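Side-chain contacts in putative 4-hydroxybenzoyl-CoA thioesterase (Geobacillus stearothermophilus, PDB 2OIW), which probably hydrolyses acyl-coenzyme A thioesters as a member of the hotdog-fold thioesterase superfamily: residues E79-T84 with K126-V131; H36-L41 with L86-E91. One frame throughout, in Å; residues are numbered along the deposited sequence.

Contact 1: E79-T84 with K126-V131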
ATOM      1  N   GLU A  79     -12.367  12.093  20.714  1.00 21.79           N
ATOM      2  CA  GLU A  79     -13.672  11.824  21.339  1.00 22.71           C
ATOM      3  C   GLU A  79     -13.571  11.536  22.850  1.00 21.64           C
ATOM      4  O   GLU A  79     -14.480  11.861  23.614  1.00 21.82           O
ATOM      5  CB  GLU A  79     -14.398  10.672  20.652  1.00 22.85           C
ATOM      6  CG  GLU A  79     -15.826  10.514  21.150  1.00 26.01           C
ATOM      7  CD  GLU A  79     -16.552   9.296  20.594  1.00 26.48           C
ATOM      8  OE1 GLU A  79     -15.927   8.217  20.473  1.00 31.56           O
ATOM      9  OE2 GLU A  79     -17.775   9.418  20.316  1.00 33.17           O
ATOM     10  N   ARG A  80     -12.483  10.904  23.276  1.00 21.06           N
ATOM     11  CA  ARG A  80     -12.252  10.678  24.695  1.00 21.18           C
ATOM     12  C   ARG A  80     -10.760  10.712  24.973  1.00 20.05           C
ATOM     13  O   ARG A  80      -9.974  10.125  24.249  1.00 19.58           O
ATOM     14  CB  ARG A  80     -12.860   9.338  25.124  1.00 21.61           C
ATOM     15  CG  ARG A  80     -12.908   9.114  26.626  1.00 26.30           C
ATOM     16  CD  ARG A  80     -13.177   7.647  26.869  1.00 33.38           C
ATOM     17  NE  ARG A  80     -13.860   7.442  28.139  1.00 38.03           N
ATOM     18  CZ  ARG A  80     -13.234   7.233  29.290  1.00 39.70           C
ATOM     19  NH1 ARG A  80     -11.907   7.194  29.321  1.00 41.26           N
ATOM     20  NH2 ARG A  80     -13.930   7.056  30.398  1.00 39.62           N
ATOM     21  N   ILE A  81     -10.372  11.429  26.024  1.00 20.07           N
ATOM     22  CA  ILE A  81      -9.007  11.335  26.551  1.00 19.79           C
ATOM     23  C   ILE A  81      -9.068  10.418  27.761  1.00 20.02           C
ATOM     24  O   ILE A  81      -9.670  10.767  28.762  1.00 19.13           O
ATOM     25  CB  ILE A  81      -8.433  12.719  26.966  1.00 20.24           C
ATOM     26  CG1 ILE A  81      -8.593  13.731  25.815  1.00 18.39           C
ATOM     27  CG2 ILE A  81      -6.954  12.580  27.376  1.00 20.71           C
ATOM     28  CD1 ILE A  81      -8.332  15.220  26.162  1.00 19.50           C
ATOM     29  N   GLY A  82      -8.497   9.223  27.648  1.00 19.78           N
ATOM     30  CA  GLY A  82      -8.540   8.280  28.756  1.00 20.32           C
ATOM     31  C   GLY A  82      -7.332   8.474  29.661  1.00 21.10           C
ATOM     32  O   GLY A  82      -6.700   9.518  29.651  1.00 21.88           O
ATOM     33  N   ASN A  83      -6.985   7.456  30.437  1.00 21.21           N
ATOM     34  CA  ASN A  83      -5.816   7.544  31.294  1.00 21.20           C
ATOM     35  C   ASN A  83      -4.536   7.353  30.499  1.00 21.04           C
ATOM     36  O   ASN A  83      -3.693   8.230  30.479  1.00 20.80           O
ATOM     37  CB  ASN A  83      -5.909   6.541  32.459  1.00 20.63           C
ATOM     38  CG  ASN A  83      -4.829   6.750  33.493  1.00 21.02           C
ATOM     39  OD1 ASN A  83      -4.473   7.881  33.822  1.00 19.87           O
ATOM     40  ND2 ASN A  83      -4.308   5.654  34.025  1.00 22.60           N
ATOM     41  N   THR A  84      -4.411   6.199  29.837  1.00 21.52           N
ATOM     42  CA  THR A  84      -3.228   5.863  29.048  1.00 22.05           C
ATOM     43  C   THR A  84      -3.605   5.762  27.572  1.00 22.40           C
ATOM     44  O   THR A  84      -2.754   5.433  26.729  1.00 23.04           O
ATOM     45  CB  THR A  84      -2.653   4.490  29.457  1.00 21.90           C
ATOM     46  OG1 THR A  84      -3.577   3.467  29.069  1.00 22.15           O
ATOM     47  CG2 THR A  84      -2.403   4.419  30.949  1.00 21.68           C
ATOM     48  N   LYS A 126      -3.109  20.084  25.689  1.00 28.78           N
ATOM     49  CA  LYS A 126      -3.073  20.231  24.221  1.00 30.12           C
ATOM     50  C   LYS A 126      -4.209  19.474  23.514  1.00 30.20           C
ATOM     51  O   LYS A 126      -4.869  20.010  22.609  1.00 30.88           O
ATOM     52  CB  LYS A 126      -1.708  19.786  23.679  1.00 30.31           C
ATOM     53  CG  LYS A 126      -0.548  20.557  24.313  1.00 31.89           C
ATOM     54  CD  LYS A 126       0.733  20.445  23.527  1.00 33.77           C
ATOM     55  CE  LYS A 126       1.516  21.743  23.667  1.00 37.40           C
ATOM     56  NZ  LYS A 126       0.721  22.931  23.175  1.00 39.88           N
ATOM     57  N   LEU A 127      -4.443  18.241  23.961  1.00 30.03           N
ATOM     58  CA  LEU A 127      -5.506  17.394  23.424  1.00 29.88           C
ATOM     59  C   LEU A 127      -6.910  17.936  23.695  1.00 29.64           C
ATOM     60  O   LEU A 127      -7.775  17.850  22.828  1.00 27.64           O
ATOM     61  CB  LEU A 127      -5.374  15.977  23.985  1.00 29.61           C
ATOM     62  CG  LEU A 127      -4.150  15.141  23.601  1.00 30.90           C
ATOM     63  CD1 LEU A 127      -4.002  13.932  24.530  1.00 30.35           C
ATOM     64  CD2 LEU A 127      -4.216  14.715  22.136  1.00 31.32           C
ATOM     65  N   ARG A 128      -7.124  18.502  24.893  1.00 30.53           N
ATOM     66  CA  ARG A 128      -8.437  19.037  25.300  1.00 32.53           C
ATOM     67  C   ARG A 128      -8.946  20.105  24.325  1.00 33.19           C
ATOM     68  O   ARG A 128     -10.150  20.341  24.200  1.00 32.93           O
ATOM     69  CB  ARG A 128      -8.391  19.652  26.714  1.00 32.50           C
ATOM     70  CG  ARG A 128      -8.520  18.692  27.905  1.00 33.42           C
ATOM     71  CD  ARG A 128      -8.105  19.406  29.221  1.00 34.36           C
ATOM     72  NE  ARG A 128      -7.588  18.444  30.202  1.00 37.98           N
ATOM     73  CZ  ARG A 128      -6.792  18.733  31.228  1.00 38.72           C
ATOM     74  NH1 ARG A 128      -6.387  19.981  31.452  1.00 40.71           N
ATOM     75  NH2 ARG A 128      -6.399  17.757  32.039  1.00 39.57           N
ATOM     76  N   GLU A 129      -8.017  20.763  23.645  1.00 34.42           N
ATOM     77  CA  GLU A 129      -8.388  21.821  22.730  1.00 35.61           C
ATOM     78  C   GLU A 129      -8.565  21.292  21.311  1.00 35.70           C
ATOM     79  O   GLU A 129      -8.685  22.073  20.373  1.00 36.32           O
ATOM     80  CB  GLU A 129      -7.389  22.994  22.807  1.00 36.37           C
ATOM     81  CG  GLU A 129      -7.930  24.305  23.471  1.00 38.03           C
ATOM     82  CD  GLU A 129      -8.693  24.103  24.788  1.00 41.89           C
ATOM     83  OE1 GLU A 129      -8.151  23.470  25.733  1.00 43.89           O
ATOM     84  OE2 GLU A 129      -9.843  24.604  24.889  1.00 43.22           O
ATOM     85  N   HIS A 130      -8.579  19.968  21.159  1.00 35.08           N
ATOM     86  CA  HIS A 130      -8.968  19.346  19.888  1.00 34.93           C
ATOM     87  C   HIS A 130     -10.063  18.292  20.088  1.00 34.98           C
ATOM     88  O   HIS A 130     -10.125  17.304  19.370  1.00 33.84           O
ATOM     89  CB  HIS A 130      -7.756  18.767  19.145  1.00 35.22           C
ATOM     90  CG  HIS A 130      -6.683  19.771  18.856  1.00 35.75           C
ATOM     91  ND1 HIS A 130      -6.840  20.786  17.939  1.00 37.09           N
ATOM     92  CD2 HIS A 130      -5.438  19.917  19.365  1.00 37.48           C
ATOM     93  CE1 HIS A 130      -5.740  21.517  17.898  1.00 38.00           C
ATOM     94  NE2 HIS A 130      -4.873  21.010  18.754  1.00 37.58           N
ATOM     95  N   VAL A 131     -10.939  18.516  21.067  1.00 35.15           N
ATOM     96  CA  VAL A 131     -12.014  17.567  21.351  1.00 36.02           C
ATOM     97  C   VAL A 131     -13.155  17.715  20.325  1.00 36.98           C
ATOM     98  O   VAL A 131     -13.573  18.836  19.995  1.00 36.76           O
ATOM     99  CB  VAL A 131     -12.516  17.698  22.810  1.00 35.53           C
ATOM    100  CG1 VAL A 131     -13.750  16.847  23.052  1.00 35.09           C
ATOM    101  CG2 VAL A 131     -11.413  17.297  23.762  1.00 35.63           C
TER

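Contact 2: H36-L41 with L86-E91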
ATOM      1  N   HIS A  36      -1.514  12.607  12.203  1.00 20.00           N
ATOM      2  CA  HIS A  36      -0.161  13.189  12.226  1.00 21.21           C
ATOM      3  C   HIS A  36       0.116  14.174  13.379  1.00 22.10           C
ATOM      4  O   HIS A  36       1.089  14.014  14.125  1.00 21.87           O
ATOM      5  CB  HIS A  36       0.097  13.906  10.889  1.00 21.44           C
ATOM      6  CG  HIS A  36       1.519  14.322  10.689  1.00 23.31           C
ATOM      7  ND1 HIS A  36       2.510  13.431  10.325  1.00 23.95           N
ATOM      8  CD2 HIS A  36       2.118  15.531  10.802  1.00 22.61           C
ATOM      9  CE1 HIS A  36       3.656  14.082  10.212  1.00 23.75           C
ATOM     10  NE2 HIS A  36       3.448  15.354  10.512  1.00 22.12           N
ATOM     11  N   GLU A  37      -0.724  15.205  13.501  1.00 22.23           N
ATOM     12  CA  GLU A  37      -0.575  16.189  14.588  1.00 23.19           C
ATOM     13  C   GLU A  37      -0.703  15.580  15.999  1.00 22.28           C
ATOM     14  O   GLU A  37      -0.083  16.037  16.941  1.00 22.10           O
ATOM     15  CB  GLU A  37      -1.579  17.324  14.420  1.00 23.49           C
ATOM     16  CG  GLU A  37      -1.370  18.166  13.160  1.00 26.65           C
ATOM     17  CD  GLU A  37       0.051  18.707  13.012  1.00 30.65           C
ATOM     18  OE1 GLU A  37       0.701  19.055  14.031  1.00 30.62           O
ATOM     19  OE2 GLU A  37       0.513  18.815  11.855  1.00 33.37           O
ATOM     20  N   ILE A  38      -1.502  14.536  16.118  1.00 22.00           N
ATOM     21  CA  ILE A  38      -1.623  13.816  17.364  1.00 21.57           C
ATOM     22  C   ILE A  38      -0.333  13.084  17.653  1.00 20.85           C
ATOM     23  O   ILE A  38       0.189  13.212  18.753  1.00 21.46           O
ATOM     24  CB  ILE A  38      -2.848  12.860  17.383  1.00 21.65           C
ATOM     25  CG1 ILE A  38      -4.141  13.693  17.408  1.00 22.46           C
ATOM     26  CG2 ILE A  38      -2.799  11.933  18.618  1.00 20.15           C
ATOM     27  CD1 ILE A  38      -5.448  12.897  17.088  1.00 21.76           C
ATOM     28  N   PHE A  39       0.171  12.303  16.701  1.00 20.19           N
ATOM     29  CA  PHE A  39       1.475  11.635  16.852  1.00 20.13           C
ATOM     30  C   PHE A  39       2.553  12.657  17.256  1.00 20.47           C
ATOM     31  O   PHE A  39       3.404  12.375  18.112  1.00 20.51           O
ATOM     32  CB  PHE A  39       1.884  10.903  15.557  1.00 19.99           C
ATOM     33  CG  PHE A  39       0.943   9.791  15.158  1.00 19.25           C
ATOM     34  CD1 PHE A  39       0.084   9.194  16.087  1.00 20.44           C
ATOM     35  CD2 PHE A  39       0.927   9.319  13.855  1.00 22.04           C
ATOM     36  CE1 PHE A  39      -0.766   8.165  15.708  1.00 20.57           C
ATOM     37  CE2 PHE A  39       0.072   8.290  13.471  1.00 18.66           C
ATOM     38  CZ  PHE A  39      -0.780   7.728  14.397  1.00 20.67           C
ATOM     39  N   LYS A  40       2.486  13.847  16.666  1.00 19.49           N
ATOM     40  CA  LYS A  40       3.513  14.852  16.894  1.00 21.10           C
ATOM     41  C   LYS A  40       3.495  15.360  18.346  1.00 20.45           C
ATOM     42  O   LYS A  40       4.538  15.758  18.869  1.00 20.35           O
ATOM     43  CB  LYS A  40       3.387  16.000  15.885  1.00 20.53           C
ATOM     44  CG  LYS A  40       4.673  16.754  15.655  1.00 23.47           C
ATOM     45  CD  LYS A  40       4.466  17.976  14.757  1.00 24.69           C
ATOM     46  CE  LYS A  40       5.774  18.723  14.520  1.00 29.74           C
ATOM     47  NZ  LYS A  40       6.519  19.047  15.815  1.00 33.98           N
ATOM     48  N   LEU A  41       2.334  15.310  19.006  1.00 19.75           N
ATOM     49  CA  LEU A  41       2.249  15.733  20.416  1.00 19.50           C
ATOM     50  C   LEU A  41       2.976  14.781  21.386  1.00 19.64           C
ATOM     51  O   LEU A  41       3.578  15.223  22.385  1.00 18.25           O
ATOM     52  CB  LEU A  41       0.802  15.926  20.840  1.00 19.48           C
ATOM     53  CG  LEU A  41       0.070  17.084  20.149  1.00 19.04           C
ATOM     54  CD1 LEU A  41      -1.410  16.999  20.428  1.00 19.64           C
ATOM     55  CD2 LEU A  41       0.611  18.458  20.586  1.00 20.95           C
ATOM     56  N   LEU A  86      -6.424   7.150  24.158  1.00 22.76           N
ATOM     57  CA  LEU A  86      -7.306   8.172  23.653  1.00 23.93           C
ATOM     58  C   LEU A  86      -8.113   7.577  22.528  1.00 22.83           C
ATOM     59  O   LEU A  86      -7.669   6.661  21.851  1.00 23.60           O
ATOM     60  CB  LEU A  86      -6.524   9.447  23.257  1.00 25.59           C
ATOM     61  CG  LEU A  86      -5.840   9.656  21.910  1.00 27.62           C
ATOM     62  CD1 LEU A  86      -4.825  10.815  22.017  1.00 30.42           C
ATOM     63  CD2 LEU A  86      -5.128   8.422  21.444  1.00 35.15           C
ATOM     64  N   THR A  87      -9.340   8.045  22.397  1.00 22.51           N
ATOM     65  CA  THR A  87     -10.263   7.535  21.397  1.00 21.01           C
ATOM     66  C   THR A  87     -10.468   8.698  20.448  1.00 21.16           C
ATOM     67  O   THR A  87     -10.946   9.793  20.851  1.00 20.58           O
ATOM     68  CB  THR A  87     -11.574   7.102  22.033  1.00 20.63           C
ATOM     69  OG1 THR A  87     -11.292   6.125  23.050  1.00 21.62           O
ATOM     70  CG2 THR A  87     -12.522   6.531  20.997  1.00 18.84           C
ATOM     71  N   ILE A  88     -10.098   8.443  19.198  1.00 20.21           N
ATOM     72  CA  ILE A  88     -10.182   9.410  18.142  1.00 20.58           C
ATOM     73  C   ILE A  88     -11.489   9.239  17.367  1.00 20.70           C
ATOM     74  O   ILE A  88     -11.891   8.113  17.054  1.00 20.05           O
ATOM     75  CB  ILE A  88      -8.998   9.188  17.198  1.00 21.10           C
ATOM     76  CG1 ILE A  88      -7.666   9.553  17.886  1.00 20.42           C
ATOM     77  CG2 ILE A  88      -9.202   9.889  15.877  1.00 20.65           C
ATOM     78  CD1 ILE A  88      -6.465   9.013  17.136  1.00 20.42           C
ATOM     79  N   TYR A  89     -12.145  10.353  17.060  1.00 20.18           N
ATOM     80  CA  TYR A  89     -13.230  10.347  16.105  1.00 20.60           C
ATOM     81  C   TYR A  89     -12.728  11.012  14.814  1.00 20.59           C
ATOM     82  O   TYR A  89     -12.034  12.020  14.877  1.00 21.04           O
ATOM     83  CB  TYR A  89     -14.495  11.043  16.648  1.00 21.25           C
ATOM     84  CG  TYR A  89     -15.602  11.015  15.632  1.00 21.87           C
ATOM     85  CD1 TYR A  89     -16.281   9.837  15.356  1.00 23.73           C
ATOM     86  CD2 TYR A  89     -15.922  12.153  14.895  1.00 20.67           C
ATOM     87  CE1 TYR A  89     -17.279   9.795  14.389  1.00 25.59           C
ATOM     88  CE2 TYR A  89     -16.892  12.124  13.942  1.00 23.44           C
ATOM     89  CZ  TYR A  89     -17.574  10.950  13.689  1.00 23.68           C
ATOM     90  OH  TYR A  89     -18.548  10.933  12.723  1.00 25.60           O
ATOM     91  N   GLU A  90     -13.072  10.460  13.657  1.00 19.54           N
ATOM     92  CA  GLU A  90     -12.508  10.951  12.391  1.00 19.89           C
ATOM     93  C   GLU A  90     -13.477  10.764  11.233  1.00 19.82           C
ATOM     94  O   GLU A  90     -14.302   9.821  11.234  1.00 19.94           O
ATOM     95  CB  GLU A  90     -11.142  10.272  12.107  1.00 20.22           C
ATOM     96  CG  GLU A  90     -11.178   8.747  12.343  1.00 20.38           C
ATOM     97  CD  GLU A  90      -9.865   8.136  12.828  1.00 24.16           C
ATOM     98  OE1 GLU A  90      -8.795   8.814  12.782  1.00 24.91           O
ATOM     99  OE2 GLU A  90      -9.913   6.941  13.250  1.00 23.26           O
ATOM    100  N   GLU A  91     -13.387  11.656  10.247  1.00 18.48           N
ATOM    101  CA  GLU A  91     -14.267  11.596   9.086  1.00 18.54           C
ATOM    102  C   GLU A  91     -13.473  11.932   7.832  1.00 18.81           C
ATOM    103  O   GLU A  91     -12.531  12.710   7.889  1.00 18.71           O
ATOM    104  CB  GLU A  91     -15.415  12.608   9.221  1.00 18.73           C
ATOM    105  CG  GLU A  91     -16.453  12.261  10.236  1.00 18.83           C
ATOM    106  CD  GLU A  91     -17.604  13.238  10.254  1.00 21.95           C
ATOM    107  OE1 GLU A  91     -17.545  14.253   9.510  1.00 21.55           O
ATOM    108  OE2 GLU A  91     -18.559  13.003  11.036  1.00 20.31           O
TER

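Contact 1: E79-T84 with K126-V131
At the end of strand 72-81, where a beta-hairpin adjoins helix 121-128, Ile81 packs against the C-terminal end of the helix, meeting Leu127, Arg128 and Val131 in a small apolar contact with no hydrogen bond across it. Nearly all of it passes through one methyl group. CD1 of Ile81 lies 3.7 Å from CB of Leu127 and equally 3.7 Å from the backbone N of Arg128, and thus rests on the helix backbone as well as on side chains. The side chain gets there by placing CG1 anti to its carbonyl carbon (chi1 -51°) and then running straight out, with CD1 anti to CA (chi2 168°). It runs at a slant over the side chain of Leu127, so that CD1 meets CB and not the leucine tip. Beside them the aliphatic stem of Arg128 closes the outer margin, its CG 3.9 Å from Ile81 CD1; from there the chain extends as far as NE and carries the guanidinium group away from the methyl. Val131 comes from the other end of the segment, where its CG2 stands 4.4 Å from the same CD1, a loose approach.

Between Leu127 and Val131 the chain is held by the bond from His130 N to Leu127 O, 2.8 Å; that from Glu129 N to Lys126 O is weak. Glu79 and Arg80 together face Thr87 in a classic beta bulge just before Ile81. Ile119 also touches both Ile81 and Leu127, and Arg124 binds the carbonyl oxygens of Gly82 and Asn83, which fastens the turn to the same helix. Leu127 is buried, whereas Arg128 stays at the surface. The arrangement is plain helix-on-sheet packing, with a C-terminal helix laid against the bulged end of a hairpin in a hotdog-fold sheet.

Contact 2: H36-L41 with L86-E91
Ile38 on helix 36-42 reaches to Leu86 and Ile88 of strand 85-94, and each branch of the isoleucine takes one partner. The longer branch goes to Ile88. Both isoleucines set CG1 anti to the carbonyl carbon and continue it extended (chi2 166° in Ile38 and 165° in Ile88), which brings the two side chains tip to tip: Ile38 CD1 is 4.0 Å from Ile88 CD1 and 4.1 Å from Ile88 CG1. The short branch serves Leu86, with Ile38 CG2 4.1 Å from Leu86 CD1 as the two side chains run alongside and antiparallel to each other. In Leu86 a chi1 of 84°, followed by an extended second torsion, sets CD1 against that methyl. All three residues are buried, and the contact is wholly apolar.

On the other side of the strand, Tyr89 OH donates to the anti lone pair of Glu91 OE2 at 2.7 Å, in the plane of the tyrosine ring. Glu90, on the same face as Ile88, is met by Arg35 in a salt bridge and by Ser104 OG. Ile38 also packs on Ile78, and Leu86 on Leu127. Helix 36-42 therefore lies over strands 72-81 and 85-94, with Phe39 turned to Trp51 and Tyr106, helix 121-128 beside Leu41, and Tyr68 of the second subunit against His36 and Phe39.

Overall arrangement
After strand 5-9 and helix 27-34 the chain enters helix 36-42, then passes through strand 72-81, the turn into strand 85-94, and finally helix 121-128. Contact 2 closes the loop from helix 36-42 to strand 85-94, and contact 1 the loop from strand 72-81 to helix 121-128; their segments alternate, so the two loops cross. Their centres are 9 Å apart. They join directly through the backbone pairing of the hairpin at Thr87, and through the helices, where Lys126 CD packs on Leu41 CD2. Together they place helix 121-128 on strand 72-81 and helix 36-42 on its neighbour, strand 85-94.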